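Local coordinates for DNA damage response protein Rtt109, putative (Neosartorya fumigata, PDB 5ZB9) that probably transfers acetyl groups from acetyl-CoA to lysines of histone H3, in DNA replication and the response to DNA damage, at residues E48-E53 with Y81-L86; V124-R129 with P410-G415. All coordinates share one frame; numbering follows the deposited sequence.

Contact 1: residues E48-E53 with Y81-L86; sequences ESTFCE and YGTAHL
Phe51 and Gly82 form a hydrogen-bonded antiparallel pair joined by two backbone bonds: Phe51 N gives its hydrogen to Gly82 O at 3.0 Å, and Gly82 N returns one to Phe51 O at 2.9 Å. Glycine leaves the Phe51 ring without a side-chain neighbour across the pair, and Gly82 O lies near the plane of that ring at its edge.

One step on, at the non-hydrogen-bonded pair Cys52–Tyr81, both side chains leave the other face of the sheet. Cys52 SG stands anti to its backbone N (chi1 -172°), which sets it over one face of the Tyr81 ring, displaced toward the rim, 3.7 Å from Tyr81 CE2. This is a Cys sulfur-aromatic contact, and a small, polarisable thiol suits it.

Toward the hairpin's open end, Thr50 and Thr83 lie side by side and point the same way, the methyl Thr83 CG2 resting 3.4 Å from Thr50 OG1. That hydroxyl donates to Glu48 O from above the carbonyl plane, so the bond closes back on the residue two before it. Glu48 OE1 reaches Thr83 CB at 3.7 Å, with its hydrogen bond to Ser337 OG as the stronger polar tie. A water bridges Ser49 O (2.7 Å) and Ala84 N where the strands part.

Strand 22-35 flanks strand 50-61, and strand 86-96 flanks strand 71-82, making the hairpin internal to the sheet. Direct backbone bonds thus give way to water-mediated ones as the pairing ends, while sulfur on ring and methyl beside methyl add apolar contact.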
ATOM      1  N   GLU A  48      18.889   7.354  -3.722  1.00 39.27           N
ATOM      2  CA  GLU A  48      18.362   7.110  -5.054  1.00 37.62           C
ATOM      3  C   GLU A  48      17.361   8.189  -5.416  1.00 36.83           C
ATOM      4  O   GLU A  48      16.564   8.613  -4.582  1.00 38.85           O
ATOM      5  CB  GLU A  48      17.718   5.724  -5.151  1.00 40.96           C
ATOM      6  CG  GLU A  48      18.693   4.601  -4.868  1.00 54.91           C
ATOM      7  CD  GLU A  48      18.238   3.263  -5.408  1.00 65.55           C
ATOM      8  OE1 GLU A  48      17.261   3.235  -6.186  1.00 73.54           O
ATOM      9  OE2 GLU A  48      18.864   2.237  -5.053  1.00 71.55           O
ATOM     10  N   SER A  49      17.434   8.652  -6.657  1.00 37.78           N
ATOM     11  CA  SER A  49      16.463   9.598  -7.177  1.00 37.24           C
ATOM     12  C   SER A  49      15.078   8.957  -7.179  1.00 36.39           C
ATOM     13  O   SER A  49      14.873   7.904  -7.786  1.00 33.41           O
ATOM     14  CB  SER A  49      16.851  10.045  -8.585  1.00 32.57           C
ATOM     15  OG  SER A  49      15.881  10.944  -9.097  1.00 40.28           O
ATOM     16  N   THR A  50      14.131   9.593  -6.501  1.00 35.90           N
ATOM     17  CA  THR A  50      12.823   8.986  -6.275  1.00 31.81           C
ATOM     18  C   THR A  50      11.686   9.966  -6.553  1.00 31.82           C
ATOM     19  O   THR A  50      11.738  11.135  -6.156  1.00 34.43           O
ATOM     20  CB  THR A  50      12.706   8.456  -4.818  1.00 34.76           C
ATOM     21  OG1 THR A  50      13.815   7.593  -4.525  1.00 31.57           O
ATOM     22  CG2 THR A  50      11.416   7.684  -4.618  1.00 30.30           C
ATOM     23  N   PHE A  51      10.656   9.491  -7.242  1.00 32.98           N
ATOM     24  CA  PHE A  51       9.470  10.308  -7.468  1.00 33.46           C
ATOM     25  C   PHE A  51       8.267   9.662  -6.804  1.00 34.72           C
ATOM     26  O   PHE A  51       8.215   8.442  -6.658  1.00 32.58           O
ATOM     27  CB  PHE A  51       9.227  10.500  -8.966  1.00 39.39           C
ATOM     28  CG  PHE A  51      10.316  11.274  -9.653  1.00 44.63           C
ATOM     29  CD1 PHE A  51      11.464  10.633 -10.101  1.00 40.02           C
ATOM     30  CD2 PHE A  51      10.201  12.648  -9.835  1.00 47.95           C
ATOM     31  CE1 PHE A  51      12.477  11.348 -10.723  1.00 48.07           C
ATOM     32  CE2 PHE A  51      11.208  13.367 -10.456  1.00 48.25           C
ATOM     33  CZ  PHE A  51      12.348  12.715 -10.904  1.00 47.61           C
ATOM     34  N   CYS A  52       7.306  10.474  -6.383  1.00 37.04           N
ATOM     35  CA  CYS A  52       6.096   9.931  -5.791  1.00 32.46           C
ATOM     36  C   CYS A  52       4.850  10.483  -6.460  1.00 32.13           C
ATOM     37  O   CYS A  52       4.807  11.643  -6.861  1.00 36.88           O
ATOM     38  CB  CYS A  52       6.045  10.211  -4.286  1.00 30.99           C
ATOM     39  SG  CYS A  52       4.668   9.369  -3.461  1.00 36.96           S
ATOM     40  N   GLU A  53       3.839   9.631  -6.568  1.00 30.95           N
ATOM     41  CA  GLU A  53       2.562   9.980  -7.170  1.00 32.08           C
ATOM     42  C   GLU A  53       1.457   9.622  -6.181  1.00 29.73           C
ATOM     43  O   GLU A  53       1.356   8.473  -5.766  1.00 28.68           O
ATOM     44  CB  GLU A  53       2.390   9.241  -8.507  1.00 32.33           C
ATOM     45  CG  GLU A  53       1.040   9.400  -9.208  1.00 41.68           C
ATOM     46  CD  GLU A  53       0.945   8.572 -10.502  1.00 49.66           C
ATOM     47  OE1 GLU A  53       1.952   7.939 -10.876  1.00 46.36           O
ATOM     48  OE2 GLU A  53      -0.129   8.553 -11.151  1.00 48.17           O
ATOM     49  N   TYR A  81       5.610   5.094  -5.546  1.00 27.29           N
ATOM     50  CA  TYR A  81       6.992   5.558  -5.630  1.00 26.11           C
ATOM     51  C   TYR A  81       7.684   4.935  -6.832  1.00 29.39           C
ATOM     52  O   TYR A  81       7.412   3.790  -7.187  1.00 30.01           O
ATOM     53  CB  TYR A  81       7.775   5.208  -4.366  1.00 22.97           C
ATOM     54  CG  TYR A  81       7.221   5.779  -3.079  1.00 30.35           C
ATOM     55  CD1 TYR A  81       6.287   5.074  -2.324  1.00 25.25           C
ATOM     56  CD2 TYR A  81       7.648   7.009  -2.604  1.00 28.91           C
ATOM     57  CE1 TYR A  81       5.794   5.589  -1.146  1.00 25.01           C
ATOM     58  CE2 TYR A  81       7.153   7.533  -1.424  1.00 24.74           C
ATOM     59  CZ  TYR A  81       6.230   6.821  -0.701  1.00 26.96           C
ATOM     60  OH  TYR A  81       5.744   7.346   0.473  1.00 31.16           O
ATOM     61  N   GLY A  82       8.583   5.689  -7.451  1.00 29.01           N
ATOM     62  CA  GLY A  82       9.380   5.169  -8.544  1.00 23.85           C
ATOM     63  C   GLY A  82      10.845   5.533  -8.420  1.00 27.69           C
ATOM     64  O   GLY A  82      11.191   6.682  -8.162  1.00 32.02           O
ATOM     65  N   THR A  83      11.703   4.532  -8.564  1.00 31.09           N
ATOM     66  CA  THR A  83      13.124   4.748  -8.811  1.00 38.15           C
ATOM     67  C   THR A  83      13.467   4.086 -10.142  1.00 39.89           C
ATOM     68  O   THR A  83      12.588   3.566 -10.830  1.00 35.29           O
ATOM     69  CB  THR A  83      14.028   4.159  -7.702  1.00 33.75           C
ATOM     70  OG1 THR A  83      13.862   2.735  -7.652  1.00 34.71           O
ATOM     71  CG2 THR A  83      13.707   4.770  -6.350  1.00 27.18           C
ATOM     72  N   ALA A  84      14.742   4.089 -10.504  1.00 39.99           N
ATOM     73  CA  ALA A  84      15.138   3.474 -11.755  1.00 36.56           C
ATOM     74  C   ALA A  84      14.901   1.969 -11.703  1.00 39.31           C
ATOM     75  O   ALA A  84      14.632   1.353 -12.731  1.00 42.68           O
ATOM     76  CB  ALA A  84      16.581   3.777 -12.061  1.00 32.78           C
ATOM     77  N   HIS A  85      14.969   1.381 -10.508  1.00 36.93           N
ATOM     78  CA  HIS A  85      14.921  -0.082 -10.402  1.00 42.19           C
ATOM     79  C   HIS A  85      13.758  -0.669  -9.593  1.00 34.62           C
ATOM     80  O   HIS A  85      13.624  -1.892  -9.503  1.00 33.56           O
ATOM     81  CB  HIS A  85      16.241  -0.590  -9.820  1.00 43.05           C
ATOM     82  CG  HIS A  85      17.426  -0.281 -10.678  1.00 58.72           C
ATOM     83  ND1 HIS A  85      17.503  -0.655 -12.003  1.00 56.43           N
ATOM     84  CD2 HIS A  85      18.576   0.380 -10.405  1.00 60.96           C
ATOM     85  CE1 HIS A  85      18.652  -0.245 -12.507  1.00 59.30           C
ATOM     86  NE2 HIS A  85      19.322   0.386 -11.559  1.00 65.01           N
ATOM     87  N   LEU A  86      12.910   0.183  -9.027  1.00 32.94           N
ATOM     88  CA  LEU A  86      11.783  -0.309  -8.240  1.00 28.91           C
ATOM     89  C   LEU A  86      10.560   0.594  -8.336  1.00 30.61           C
ATOM     90  O   LEU A  86      10.673   1.816  -8.216  1.00 27.76           O
ATOM     91  CB  LEU A  86      12.190  -0.460  -6.773  1.00 25.88           C
ATOM     92  CG  LEU A  86      11.179  -1.077  -5.805  1.00 27.44           C
ATOM     93  CD1 LEU A  86      10.858  -2.532  -6.176  1.00 20.38           C
ATOM     94  CD2 LEU A  86      11.699  -0.978  -4.375  1.00 20.46           C
TER
HETATM   95  O   HOH W   1      14.852   1.188  -4.858  1.00 45.39           O
HETATM   96  O   HOH W   2      16.512   6.216  -9.170  1.00 42.38           O

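Contact 2: residues V124-R129 with P410-G415; sequences VQTHQR and PDTGRG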
ATOM      1  N   VAL A 124      -1.417  -1.433 -10.160  1.00 22.25           N
ATOM      2  CA  VAL A 124      -0.337  -2.324 -10.567  1.00 23.62           C
ATOM      3  C   VAL A 124      -0.274  -2.457 -12.089  1.00 29.78           C
ATOM      4  O   VAL A 124       0.802  -2.347 -12.678  1.00 30.23           O
ATOM      5  CB  VAL A 124      -0.488  -3.724  -9.949  1.00 26.20           C
ATOM      6  CG1 VAL A 124       0.462  -4.702 -10.620  1.00 21.29           C
ATOM      7  CG2 VAL A 124      -0.240  -3.671  -8.446  1.00 24.39           C
ATOM      8  N   GLN A 125      -1.427  -2.680 -12.721  1.00 26.09           N
ATOM      9  CA  GLN A 125      -1.499  -2.798 -14.178  1.00 28.31           C
ATOM     10  C   GLN A 125      -0.953  -1.562 -14.879  1.00 29.00           C
ATOM     11  O   GLN A 125      -0.283  -1.671 -15.900  1.00 37.16           O
ATOM     12  CB  GLN A 125      -2.939  -3.044 -14.642  1.00 27.72           C
ATOM     13  CG  GLN A 125      -3.562  -4.329 -14.098  1.00 44.93           C
ATOM     14  CD  GLN A 125      -5.056  -4.429 -14.389  1.00 55.72           C
ATOM     15  OE1 GLN A 125      -5.554  -3.841 -15.352  1.00 66.72           O
ATOM     16  NE2 GLN A 125      -5.775  -5.169 -13.549  1.00 52.95           N
ATOM     17  N   THR A 126      -1.224  -0.389 -14.319  1.00 25.07           N
ATOM     18  CA  THR A 126      -0.906   0.861 -15.001  1.00 26.37           C
ATOM     19  C   THR A 126       0.439   1.462 -14.615  1.00 27.70           C
ATOM     20  O   THR A 126       0.837   2.471 -15.182  1.00 35.82           O
ATOM     21  CB  THR A 126      -1.990   1.931 -14.740  1.00 29.52           C
ATOM     22  OG1 THR A 126      -2.045   2.226 -13.343  1.00 30.53           O
ATOM     23  CG2 THR A 126      -3.354   1.450 -15.193  1.00 27.96           C
ATOM     24  N   HIS A 127       1.140   0.871 -13.655  1.00 26.79           N
ATOM     25  CA  HIS A 127       2.421   1.434 -13.229  1.00 28.61           C
ATOM     26  C   HIS A 127       3.542   0.432 -13.378  1.00 27.43           C
ATOM     27  O   HIS A 127       4.713   0.751 -13.172  1.00 33.94           O
ATOM     28  CB  HIS A 127       2.331   1.943 -11.789  1.00 22.17           C
ATOM     29  CG  HIS A 127       1.438   3.130 -11.651  1.00 25.28           C
ATOM     30  ND1 HIS A 127       1.913   4.423 -11.649  1.00 30.14           N
ATOM     31  CD2 HIS A 127       0.091   3.225 -11.579  1.00 28.39           C
ATOM     32  CE1 HIS A 127       0.898   5.262 -11.550  1.00 32.41           C
ATOM     33  NE2 HIS A 127      -0.219   4.560 -11.506  1.00 32.51           N
ATOM     34  N   GLN A 128       3.164  -0.781 -13.749  1.00 28.74           N
ATOM     35  CA  GLN A 128       4.114  -1.816 -14.116  1.00 35.10           C
ATOM     36  C   GLN A 128       4.992  -1.364 -15.284  1.00 33.40           C
ATOM     37  O   GLN A 128       4.488  -1.014 -16.340  1.00 35.83           O
ATOM     38  CB  GLN A 128       3.364  -3.099 -14.477  1.00 32.35           C
ATOM     39  CG  GLN A 128       4.260  -4.260 -14.831  1.00 33.20           C
ATOM     40  CD  GLN A 128       5.109  -4.694 -13.665  1.00 41.26           C
ATOM     41  OE1 GLN A 128       6.253  -4.254 -13.516  1.00 38.21           O
ATOM     42  NE2 GLN A 128       4.555  -5.564 -12.824  1.00 38.68           N
ATOM     43  N   ARG A 129       6.303  -1.357 -15.085  1.00 36.92           N
ATOM     44  CA  ARG A 129       7.242  -1.042 -16.157  1.00 34.17           C
ATOM     45  C   ARG A 129       7.951  -2.313 -16.592  1.00 34.75           C
ATOM     46  O   ARG A 129       8.212  -3.183 -15.764  1.00 42.73           O
ATOM     47  CB  ARG A 129       8.267  -0.004 -15.708  1.00 30.12           C
ATOM     48  CG  ARG A 129       7.756   1.418 -15.665  1.00 40.68           C
ATOM     49  CD  ARG A 129       8.853   2.345 -15.181  1.00 35.75           C
ATOM     50  NE  ARG A 129       9.031   2.253 -13.740  1.00 42.55           N
ATOM     51  CZ  ARG A 129      10.172   2.498 -13.102  1.00 47.31           C
ATOM     52  NH1 ARG A 129      11.260   2.832 -13.782  1.00 50.48           N
ATOM     53  NH2 ARG A 129      10.225   2.399 -11.779  1.00 38.30           N
ATOM     54  N   PRO A 410       5.213   6.302 -17.023  1.00 83.81           N
ATOM     55  CA  PRO A 410       3.982   6.207 -17.822  1.00 78.98           C
ATOM     56  C   PRO A 410       2.752   6.702 -17.063  1.00 72.87           C
ATOM     57  O   PRO A 410       2.517   6.276 -15.926  1.00 70.82           O
ATOM     58  CB  PRO A 410       3.864   4.703 -18.119  1.00 72.49           C
ATOM     59  CG  PRO A 410       5.236   4.136 -17.852  1.00 74.64           C
ATOM     60  CD  PRO A 410       5.806   4.979 -16.759  1.00 72.82           C
ATOM     61  N   ASP A 411       1.974   7.586 -17.679  1.00 63.62           N
ATOM     62  CA  ASP A 411       0.754   8.062 -17.033  1.00 68.23           C
ATOM     63  C   ASP A 411      -0.502   7.500 -17.706  1.00 63.47           C
ATOM     64  O   ASP A 411      -1.098   8.117 -18.594  1.00 57.16           O
ATOM     65  CB  ASP A 411       0.724   9.598 -16.994  1.00 81.47           C
ATOM     66  CG  ASP A 411       0.742  10.235 -18.374  1.00 76.57           C
ATOM     67  OD1 ASP A 411       1.200   9.578 -19.336  1.00 81.08           O
ATOM     68  OD2 ASP A 411       0.292  11.395 -18.487  1.00 66.46           O
ATOM     69  N   THR A 412      -0.898   6.309 -17.266  1.00 65.42           N
ATOM     70  CA  THR A 412      -2.101   5.664 -17.782  1.00 64.37           C
ATOM     71  C   THR A 412      -3.113   5.375 -16.672  1.00 61.53           C
ATOM     72  O   THR A 412      -4.287   5.087 -16.946  1.00 58.83           O
ATOM     73  CB  THR A 412      -1.766   4.356 -18.513  1.00 59.68           C
ATOM     74  OG1 THR A 412      -2.953   3.556 -18.623  1.00 62.52           O
ATOM     75  CG2 THR A 412      -0.693   3.582 -17.755  1.00 52.72           C
ATOM     76  N   GLY A 413      -2.657   5.457 -15.423  1.00 42.15           N
ATOM     77  CA  GLY A 413      -3.536   5.238 -14.290  1.00 40.53           C
ATOM     78  C   GLY A 413      -3.822   6.507 -13.516  1.00 35.51           C
ATOM     79  O   GLY A 413      -3.928   6.489 -12.293  1.00 34.99           O
ATOM     80  N   ARG A 414      -3.937   7.616 -14.233  1.00 38.43           N
ATOM     81  CA  ARG A 414      -4.259   8.888 -13.607  1.00 34.88           C
ATOM     82  C   ARG A 414      -5.733   8.918 -13.223  1.00 34.40           C
ATOM     83  O   ARG A 414      -6.559   8.206 -13.799  1.00 37.79           O
ATOM     84  CB  ARG A 414      -3.904  10.041 -14.540  1.00 41.14           C
ATOM     85  CG  ARG A 414      -2.406  10.175 -14.758  1.00 50.97           C
ATOM     86  CD  ARG A 414      -2.057  11.316 -15.699  1.00 59.40           C
ATOM     87  NE  ARG A 414      -2.179  10.925 -17.099  1.00 64.02           N
ATOM     88  CZ  ARG A 414      -2.918  11.570 -17.997  1.00 78.42           C
ATOM     89  NH1 ARG A 414      -3.605  12.650 -17.643  1.00 76.55           N
ATOM     90  NH2 ARG A 414      -2.968  11.135 -19.251  1.00 78.49           N
ATOM     91  N   GLY A 415      -6.069   9.722 -12.228  1.00 34.10           N
ATOM     92  CA  GLY A 415      -7.444   9.761 -11.771  1.00 35.90           C
ATOM     93  C   GLY A 415      -8.376  10.530 -12.688  1.00 29.19           C
ATOM     94  O   GLY A 415      -7.969  11.056 -13.720  1.00 27.54           O
TER
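The C-terminal end of helix 111-127 meets the loop that leads into strand 417-419, and Thr126 packs there against Thr412 and Gly413. The two threonine side chains cross obliquely, with Thr412 CG2 3.7 Å from Thr126 CB. The same methyl lies 3.2 Å from Thr126 O. Thr126 OG1 sits between its backbone N and carbonyl carbon (chi1 62°), and from there it bonds back to Phe122 O one helical turn earlier, as threonines in helices often do. Its hydroxyl is thereby occupied within the helix, yet it comes within 3.5 Å of Gly413 CA. Gly413, having no side chain, lets the loop come this close to Thr126 OG1.

Helix 111-127 packs on the central sheet of the acetyltransferase fold, Val124 touching strands 133-140 and 317-324. Just beyond the helix end, Arg129 CG lies 4.2 Å from Pro410 CD, aliphatic chain to proline ring, a loose contact since the proline is poorly ordered; the guanidinium serves Thr83 O and Thr87 OG1. His127 presents its ring edge to Gly413 O, 4.3 Å from His127 NE2, while the His55 ring meets it nearly perpendicular. Within the loop, Arg414 NE forms a salt bridge with Asp411 OD2 at 2.9 Å.

How the contacts relate
Contact 1 belongs to the sheet itself, pairing neighbouring strands through backbone bonds, whereas contact 2 sets a helix end against an irregular loop and has no hydrogen bond between its segments. Both are partly buried. In each, buried residues lie beside exposed ones: Gly82 near Ser49, Thr126 and Gly413 near Thr412. Sequence separation differs too: contact 1 closes a local hairpin, while contact 2 joins parts 281 residues apart. Arg129 connects them, its NH2 probably hydrogen-bonded to Thr83 O at 2.8 Å, and Glu53 packs against His127. The helix end is thus tied to the hairpin's open end by a polar bond from the guanidinium to a backbone carbonyl, and to the loop by shape.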